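Local coordinates for protein glutathione S-transferase enzyme with thioredoxin-like domain (Bradyrhizobium sp., PDB 4MF7) that probably conjugates glutathione through its thiol to electrophilic substrates, as a dimeric glutathione transferase with a thioredoxin-like N-terminal domain and a helical C-terminal domain, at residues L87-D98 and G108-L119; V54-E62 and D200-T208. One frame throughout, in Å; residues are numbered along the deposited sequence.

Both contacts are buried, but they join different levels of the fold. Contact 1 lies within the N-terminal thioredoxin-like domain: it pairs strand 95-98 with the edge strand 107-110 and brings helix 112-123 onto the same hairpin. Contact 2 bridges the two domains, setting helix 53-63 against the start of helix 203-215, and sits nearer the centre of the chain. Main-chain bonds, an amide-ring stack, aliphatic packing and a short carboxylate-phenol bond hold contact 1, which also meets the second subunit; contact 2 is mostly isoleucine and methionine packing, with one weak polar link. Their centres are about 14 Å apart, and they touch where L116 packs on M59 and P94 on V56.

Contact 1: L87-D98 and G108-L119; sequences LNPNGKIPAIID and GLFESGAILQYL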
# COMPACT_ATOMS: atom_id res chain seq x y z
N LEU A 87 -8.29 -13.97 -11.22
CA LEU A 87 -8.64 -12.67 -10.63
C LEU A 87 -7.45 -11.96 -9.99
O LEU A 87 -7.23 -10.76 -10.22
CB LEU A 87 -9.75 -12.84 -9.60
CG LEU A 87 -10.25 -11.59 -8.88
CD1 LEU A 87 -10.71 -10.50 -9.82
CD2 LEU A 87 -11.36 -11.96 -7.90
N ASN A 88 -6.71 -12.69 -9.15
CA ASN A 88 -5.48 -12.17 -8.56
C ASN A 88 -4.30 -13.10 -8.85
O ASN A 88 -4.08 -14.06 -8.11
CB ASN A 88 -5.61 -11.93 -7.05
CG ASN A 88 -4.38 -11.22 -6.48
OD1 ASN A 88 -3.49 -10.82 -7.24
ND2 ASN A 88 -4.31 -11.08 -5.15
N PRO A 89 -3.54 -12.81 -9.92
CA PRO A 89 -2.38 -13.65 -10.24
C PRO A 89 -1.37 -13.76 -9.09
O PRO A 89 -0.59 -14.70 -9.07
CB PRO A 89 -1.75 -12.95 -11.45
CG PRO A 89 -2.88 -12.22 -12.09
CD PRO A 89 -3.68 -11.72 -10.90
N ASN A 90 -1.40 -12.80 -8.17
CA ASN A 90 -0.59 -12.86 -6.94
C ASN A 90 -0.97 -13.94 -5.97
O ASN A 90 -0.19 -14.23 -5.08
CB ASN A 90 -0.67 -11.55 -6.15
CG ASN A 90 0.19 -10.49 -6.74
OD1 ASN A 90 -0.31 -9.58 -7.41
ND2 ASN A 90 1.48 -10.58 -6.48
N GLY A 91 -2.17 -14.49 -6.08
CA GLY A 91 -2.61 -15.55 -5.17
C GLY A 91 -2.91 -15.13 -3.74
O GLY A 91 -2.87 -15.96 -2.81
N LYS A 92 -3.25 -13.85 -3.55
CA LYS A 92 -3.56 -13.36 -2.22
C LYS A 92 -5.01 -12.92 -2.10
O LYS A 92 -5.62 -12.50 -3.07
CB LYS A 92 -2.67 -12.18 -1.86
CG LYS A 92 -1.20 -12.56 -1.70
CD LYS A 92 -0.33 -11.32 -1.56
CE LYS A 92 1.15 -11.68 -1.46
NZ LYS A 92 2.01 -10.47 -1.27
N ILE A 93 -5.51 -12.99 -0.89
CA ILE A 93 -6.81 -12.41 -0.54
C ILE A 93 -6.57 -11.11 0.21
O ILE A 93 -5.47 -10.87 0.72
CB ILE A 93 -7.66 -13.42 0.30
CG1 ILE A 93 -6.93 -13.89 1.57
CG2 ILE A 93 -8.08 -14.61 -0.57
CD1 ILE A 93 -7.16 -13.02 2.77
N PRO A 94 -7.58 -10.22 0.27
CA PRO A 94 -8.89 -10.31 -0.39
C PRO A 94 -8.87 -9.84 -1.84
O PRO A 94 -7.97 -9.10 -2.25
CB PRO A 94 -9.75 -9.36 0.45
CG PRO A 94 -8.80 -8.34 0.99
CD PRO A 94 -7.45 -9.01 1.09
N ALA A 95 -9.86 -10.29 -2.60
CA ALA A 95 -10.13 -9.77 -3.94
C ALA A 95 -11.63 -9.59 -4.06
O ALA A 95 -12.37 -10.28 -3.39
CB ALA A 95 -9.63 -10.70 -5.01
N ILE A 96 -12.05 -8.64 -4.88
CA ILE A 96 -13.48 -8.44 -5.19
C ILE A 96 -13.74 -8.39 -6.70
O ILE A 96 -12.82 -8.13 -7.52
CB ILE A 96 -14.05 -7.18 -4.53
CG1 ILE A 96 -13.42 -5.91 -5.13
CG2 ILE A 96 -13.95 -7.20 -3.02
CD1 ILE A 96 -14.14 -4.62 -4.85
N ILE A 97 -15.00 -8.65 -7.06
CA ILE A 97 -15.53 -8.21 -8.35
C ILE A 97 -16.77 -7.40 -8.04
O ILE A 97 -17.72 -7.90 -7.43
CB ILE A 97 -15.89 -9.37 -9.32
CG1 ILE A 97 -14.68 -10.23 -9.65
CG2 ILE A 97 -16.56 -8.79 -10.58
CD1 ILE A 97 -15.01 -11.58 -10.25
N ASP A 98 -16.75 -6.13 -8.42
CA ASP A 98 -17.92 -5.29 -8.32
C ASP A 98 -18.63 -5.37 -9.69
O ASP A 98 -18.13 -4.82 -10.67
CB ASP A 98 -17.55 -3.86 -7.99
CG ASP A 98 -18.74 -2.97 -7.84
OD1 ASP A 98 -19.88 -3.50 -7.97
OD2 ASP A 98 -18.56 -1.76 -7.60
N GLY A 108 -12.85 -6.21 -11.55
CA GLY A 108 -12.16 -7.09 -10.62
C GLY A 108 -10.99 -6.34 -10.03
O GLY A 108 -10.27 -5.63 -10.73
N LEU A 109 -10.81 -6.46 -8.72
CA LEU A 109 -9.81 -5.66 -8.06
C LEU A 109 -9.22 -6.44 -6.89
O LEU A 109 -9.94 -7.07 -6.13
CB LEU A 109 -10.44 -4.35 -7.59
CG LEU A 109 -9.57 -3.13 -7.32
CD1 LEU A 109 -8.92 -2.65 -8.61
CD2 LEU A 109 -10.42 -2.03 -6.68
N PHE A 110 -7.90 -6.42 -6.78
CA PHE A 110 -7.24 -6.97 -5.62
C PHE A 110 -6.38 -5.88 -4.97
O PHE A 110 -6.34 -4.73 -5.44
CB PHE A 110 -6.47 -8.24 -5.97
CG PHE A 110 -5.48 -8.04 -7.10
CD1 PHE A 110 -4.23 -7.50 -6.86
CD2 PHE A 110 -5.81 -8.40 -8.40
CE1 PHE A 110 -3.33 -7.30 -7.91
CE2 PHE A 110 -4.93 -8.22 -9.44
CZ PHE A 110 -3.69 -7.66 -9.20
N GLU A 111 -5.74 -6.23 -3.87
CA GLU A 111 -4.90 -5.35 -3.07
C GLU A 111 -5.82 -4.57 -2.15
O GLU A 111 -6.64 -3.75 -2.59
CB GLU A 111 -3.98 -4.44 -3.93
CG GLU A 111 -2.73 -3.98 -3.20
CD GLU A 111 -3.03 -3.03 -2.04
OE1 GLU A 111 -3.57 -1.93 -2.26
OE2 GLU A 111 -2.71 -3.38 -0.90
N SER A 112 -5.76 -4.91 -0.87
CA SER A 112 -6.71 -4.37 0.12
C SER A 112 -6.76 -2.85 0.19
O SER A 112 -7.82 -2.28 0.36
CB SER A 112 -6.44 -4.99 1.51
OG SER A 112 -5.18 -4.54 1.99
N GLY A 113 -5.62 -2.16 0.03
CA GLY A 113 -5.60 -0.70 0.01
C GLY A 113 -6.35 -0.10 -1.17
O GLY A 113 -7.16 0.83 -0.97
N ALA A 114 -6.10 -0.64 -2.35
CA ALA A 114 -6.81 -0.25 -3.58
C ALA A 114 -8.33 -0.47 -3.39
O ALA A 114 -9.14 0.38 -3.73
CB ALA A 114 -6.30 -1.05 -4.76
N ILE A 115 -8.69 -1.59 -2.77
CA ILE A 115 -10.10 -1.94 -2.60
C ILE A 115 -10.77 -0.96 -1.66
O ILE A 115 -11.91 -0.54 -1.91
CB ILE A 115 -10.30 -3.42 -2.16
CG1 ILE A 115 -9.92 -4.42 -3.26
CG2 ILE A 115 -11.78 -3.65 -1.77
CD1 ILE A 115 -9.68 -5.81 -2.75
N LEU A 116 -10.12 -0.65 -0.52
CA LEU A 116 -10.65 0.28 0.44
C LEU A 116 -10.84 1.65 -0.19
O LEU A 116 -11.87 2.27 -0.01
CB LEU A 116 -9.78 0.40 1.70
CG LEU A 116 -9.73 -0.78 2.67
CD1 LEU A 116 -8.85 -0.46 3.88
CD2 LEU A 116 -11.11 -1.16 3.12
N GLN A 117 -9.86 2.10 -0.96
CA GLN A 117 -10.04 3.38 -1.64
C GLN A 117 -11.18 3.36 -2.64
O GLN A 117 -11.96 4.32 -2.69
CB GLN A 117 -8.77 3.80 -2.36
CG GLN A 117 -7.65 4.17 -1.43
CD GLN A 117 -6.47 4.74 -2.19
OE1 GLN A 117 -6.57 5.80 -2.81
NE2 GLN A 117 -5.35 4.04 -2.16
N TYR A 118 -11.24 2.31 -3.45
CA TYR A 118 -12.30 2.12 -4.44
C TYR A 118 -13.69 2.18 -3.80
O TYR A 118 -14.58 2.91 -4.27
CB TYR A 118 -12.13 0.80 -5.19
CG TYR A 118 -13.32 0.48 -6.05
CD1 TYR A 118 -13.54 1.16 -7.23
CD2 TYR A 118 -14.27 -0.46 -5.66
CE1 TYR A 118 -14.65 0.91 -8.01
CE2 TYR A 118 -15.38 -0.74 -6.44
CZ TYR A 118 -15.57 -0.03 -7.61
OH TYR A 118 -16.65 -0.28 -8.41
N LEU A 119 -13.86 1.42 -2.72
CA LEU A 119 -15.14 1.41 -2.00
C LEU A 119 -15.48 2.74 -1.31
O LEU A 119 -16.62 3.13 -1.28
CB LEU A 119 -15.20 0.23 -1.01
CG LEU A 119 -15.15 -1.17 -1.60
CD1 LEU A 119 -15.09 -2.19 -0.49
CD2 LEU A 119 -16.29 -1.49 -2.57
O HOH W 1 -5.33 -8.60 -2.26
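N88 lays its side-chain amide flat on the F110 ring, the two planes only 7° apart. From CB outward, N88 follows the ring closely: CB sits 3.8 Å from F110 CD2, CG 3.4 Å from F110 CG, and OD1 hangs over the ring centre, 3.3 Å above its plane. N88 ND2 lies 3.7 Å from F110 CB and donates to K92 O, while OD1 accepts from N90 N in an Asx turn; together these two bonds fix the rotation of the amide. The F110 ring reaches N88 because its CG stands between the backbone N and the carbonyl carbon (chi1 55°); L87 O meets the ring edge near its plane, 3.3 Å from F110 CD2. Beyond the ring, I96 and L109 form the hydrogen-bonded pair of the antiparallel hairpin that ends the thioredoxin-like sheet, I96 N donating to L109 O almost straight (173°). The cis peptide before P94 is the hallmark cis-proline of this fold; P94 O and E111 N are bridged by one water. E111 caps helix 112-123 at its N-terminus, OE1 taking the N-H of A114. On the face of the sheet carrying I96 and L109, I96 CD1 packs on I115 CG2 of this helix at 4.0 Å. Farther along, Y118 OH donates to D98 OD2 over a short 2.5 Å, on the anti side and somewhat out of the carboxylate plane; K122 adds a salt bridge to that same oxygen, and W135 of the second subunit packs edge-to-face with the Y118 ring.

Contact 2: V54-E62 and D200-T208; sequences VKVSIMLEE and DYTIADIAT
The interface between the thioredoxin-like and helical domains is built from helix 53-63 and the N-terminal turns of helix 203-215, whose short segments run at 135° with axes 8.5 Å apart. I206 is the central side chain. Its CG2, anti to the backbone N (I206 CG1 at chi1 -64°), presses on the helix backbone 3.3 Å from K55 O and meets I58 CG2, while CD1 reaches M59 SD at 3.7 Å. M59 bends at chi2 and carries its CE on to I203 CG2, 3.6 Å away, so the thioether crosses I206 at about a right angle and touches both isoleucines. At one end the extended K55 chain puts CE 3.2 Å from A207 O; its NZ bonds to N52, and Q144 donates to that same carbonyl oxygen. At the other, E62 CG lies against I206 CD1, and Y201 OH makes a weak hydrogen bond of 2.7 Å to E62 OE2, the carboxylate and ring planes 54° apart. E62 OE1 salt-bridges R243, so one N-terminal-domain carboxylate holds two residues of the C-terminal part, one on each oxygen. An alanine in place of E62 would probably leave the Y201 hydroxyl and R243 charge without their shared partner and open a gap beside I206 CD1. T202 OG1 takes A204 N and D205 OD2 takes T202 N; this capping box and the Y201-I206 hydrophobic staple are characteristic of the glutathione transferase C-terminal domain.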
# COMPACT_ATOMS: atom_id res chain seq x y z
N VAL A 54 -10.17 -8.98 6.63
CA VAL A 54 -11.24 -8.30 7.34
C VAL A 54 -11.29 -6.81 7.05
O VAL A 54 -12.30 -6.17 7.29
CB VAL A 54 -11.23 -8.53 8.88
CG1 VAL A 54 -11.41 -10.00 9.21
CG2 VAL A 54 -9.98 -7.94 9.54
N LYS A 55 -10.21 -6.23 6.52
CA LYS A 55 -10.28 -4.84 6.08
C LYS A 55 -11.46 -4.62 5.13
O LYS A 55 -12.24 -3.67 5.26
CB LYS A 55 -8.99 -4.44 5.34
CG LYS A 55 -7.73 -4.48 6.19
CD LYS A 55 -6.51 -4.18 5.34
CE LYS A 55 -5.19 -4.26 6.13
NZ LYS A 55 -4.07 -4.10 5.16
N VAL A 56 -11.58 -5.52 4.17
CA VAL A 56 -12.55 -5.37 3.12
C VAL A 56 -13.94 -5.83 3.53
O VAL A 56 -14.90 -5.14 3.20
CB VAL A 56 -12.07 -6.06 1.83
CG1 VAL A 56 -13.17 -6.05 0.78
CG2 VAL A 56 -10.83 -5.34 1.32
N SER A 57 -14.07 -6.94 4.28
CA SER A 57 -15.41 -7.28 4.83
C SER A 57 -15.94 -6.21 5.79
O SER A 57 -17.14 -5.92 5.77
CB SER A 57 -15.42 -8.66 5.53
OG SER A 57 -14.31 -8.78 6.39
N ILE A 58 -15.07 -5.64 6.63
CA ILE A 58 -15.47 -4.52 7.50
C ILE A 58 -15.93 -3.34 6.67
O ILE A 58 -16.98 -2.74 6.94
CB ILE A 58 -14.39 -4.11 8.52
CG1 ILE A 58 -14.14 -5.26 9.50
CG2 ILE A 58 -14.79 -2.83 9.26
CD1 ILE A 58 -12.95 -5.08 10.44
N MET A 59 -15.15 -2.99 5.64
CA MET A 59 -15.54 -1.89 4.76
C MET A 59 -16.91 -2.15 4.10
O MET A 59 -17.76 -1.27 4.08
CB MET A 59 -14.47 -1.64 3.71
CG MET A 59 -14.74 -0.44 2.81
SD MET A 59 -14.81 1.09 3.74
CE MET A 59 -14.80 2.26 2.34
N LEU A 60 -17.11 -3.35 3.58
CA LEU A 60 -18.41 -3.70 2.98
C LEU A 60 -19.56 -3.63 4.00
O LEU A 60 -20.61 -3.06 3.71
CB LEU A 60 -18.33 -5.06 2.28
CG LEU A 60 -17.47 -5.07 1.02
CD1 LEU A 60 -17.01 -6.48 0.67
CD2 LEU A 60 -18.20 -4.40 -0.14
N GLU A 61 -19.33 -4.10 5.23
CA GLU A 61 -20.36 -3.98 6.27
C GLU A 61 -20.59 -2.53 6.66
O GLU A 61 -21.75 -2.11 6.82
CB GLU A 61 -19.96 -4.81 7.51
CG GLU A 61 -19.95 -6.31 7.27
CD GLU A 61 -21.35 -6.92 7.15
OE1 GLU A 61 -22.29 -6.27 7.61
OE2 GLU A 61 -21.51 -8.00 6.55
N GLU A 62 -19.52 -1.75 6.80
CA GLU A 62 -19.64 -0.34 7.18
C GLU A 62 -20.42 0.50 6.19
O GLU A 62 -21.25 1.34 6.59
CB GLU A 62 -18.28 0.32 7.42
CG GLU A 62 -17.57 -0.16 8.68
CD GLU A 62 -18.08 0.45 9.95
OE1 GLU A 62 -19.14 1.14 9.96
OE2 GLU A 62 -17.42 0.22 10.97
N ASP A 200 -13.04 11.92 12.63
CA ASP A 200 -13.55 11.16 11.49
C ASP A 200 -13.13 9.70 11.54
O ASP A 200 -11.94 9.41 11.54
CB ASP A 200 -13.00 11.75 10.19
CG ASP A 200 -13.61 13.11 9.85
OD1 ASP A 200 -14.83 13.30 10.03
OD2 ASP A 200 -12.87 13.99 9.40
N TYR A 201 -14.10 8.80 11.57
CA TYR A 201 -13.83 7.37 11.38
C TYR A 201 -13.65 7.10 9.91
O TYR A 201 -14.52 7.44 9.06
CB TYR A 201 -14.95 6.53 11.98
CG TYR A 201 -14.87 5.04 11.80
CD1 TYR A 201 -14.15 4.27 12.67
CD2 TYR A 201 -15.61 4.39 10.81
CE1 TYR A 201 -14.13 2.89 12.57
CE2 TYR A 201 -15.58 3.02 10.68
CZ TYR A 201 -14.84 2.27 11.57
OH TYR A 201 -14.82 0.90 11.49
N THR A 202 -12.52 6.48 9.56
CA THR A 202 -12.14 6.37 8.16
C THR A 202 -11.62 5.00 7.78
O THR A 202 -11.46 4.12 8.64
CB THR A 202 -11.02 7.40 7.77
OG1 THR A 202 -9.81 7.08 8.45
CG2 THR A 202 -11.44 8.87 8.04
N ILE A 203 -11.34 4.82 6.50
CA ILE A 203 -10.63 3.64 6.02
C ILE A 203 -9.29 3.38 6.75
O ILE A 203 -8.82 2.23 6.78
CB ILE A 203 -10.46 3.60 4.48
CG1 ILE A 203 -9.65 4.80 3.92
CG2 ILE A 203 -11.78 3.44 3.80
CD1 ILE A 203 -9.40 4.69 2.42
N ALA A 204 -8.69 4.40 7.37
CA ALA A 204 -7.49 4.19 8.22
C ALA A 204 -7.76 3.27 9.42
O ALA A 204 -6.98 2.38 9.70
CB ALA A 204 -6.89 5.51 8.69
N ASP A 205 -8.85 3.52 10.15
CA ASP A 205 -9.27 2.66 11.27
C ASP A 205 -9.70 1.27 10.77
O ASP A 205 -9.31 0.23 11.34
CB ASP A 205 -10.39 3.32 12.05
CG ASP A 205 -10.06 4.76 12.41
OD1 ASP A 205 -9.25 4.98 13.35
OD2 ASP A 205 -10.60 5.63 11.70
N ILE A 206 -10.44 1.26 9.66
CA ILE A 206 -10.93 0.03 9.05
C ILE A 206 -9.75 -0.84 8.63
O ILE A 206 -9.81 -2.05 8.72
CB ILE A 206 -11.92 0.33 7.90
CG1 ILE A 206 -13.18 1.03 8.45
CG2 ILE A 206 -12.26 -0.90 7.06
CD1 ILE A 206 -14.05 1.63 7.37
N ALA A 207 -8.65 -0.21 8.18
CA ALA A 207 -7.48 -0.96 7.75
C ALA A 207 -6.66 -1.54 8.92
O ALA A 207 -5.91 -2.49 8.73
CB ALA A 207 -6.57 -0.07 6.91
N THR A 208 -6.79 -0.98 10.11
CA THR A 208 -5.89 -1.30 11.20
C THR A 208 -6.54 -2.03 12.40
O THR A 208 -5.85 -2.76 13.14
CB THR A 208 -5.18 -0.03 11.68
OG1 THR A 208 -6.14 0.94 12.05
CG2 THR A 208 -4.38 0.57 10.55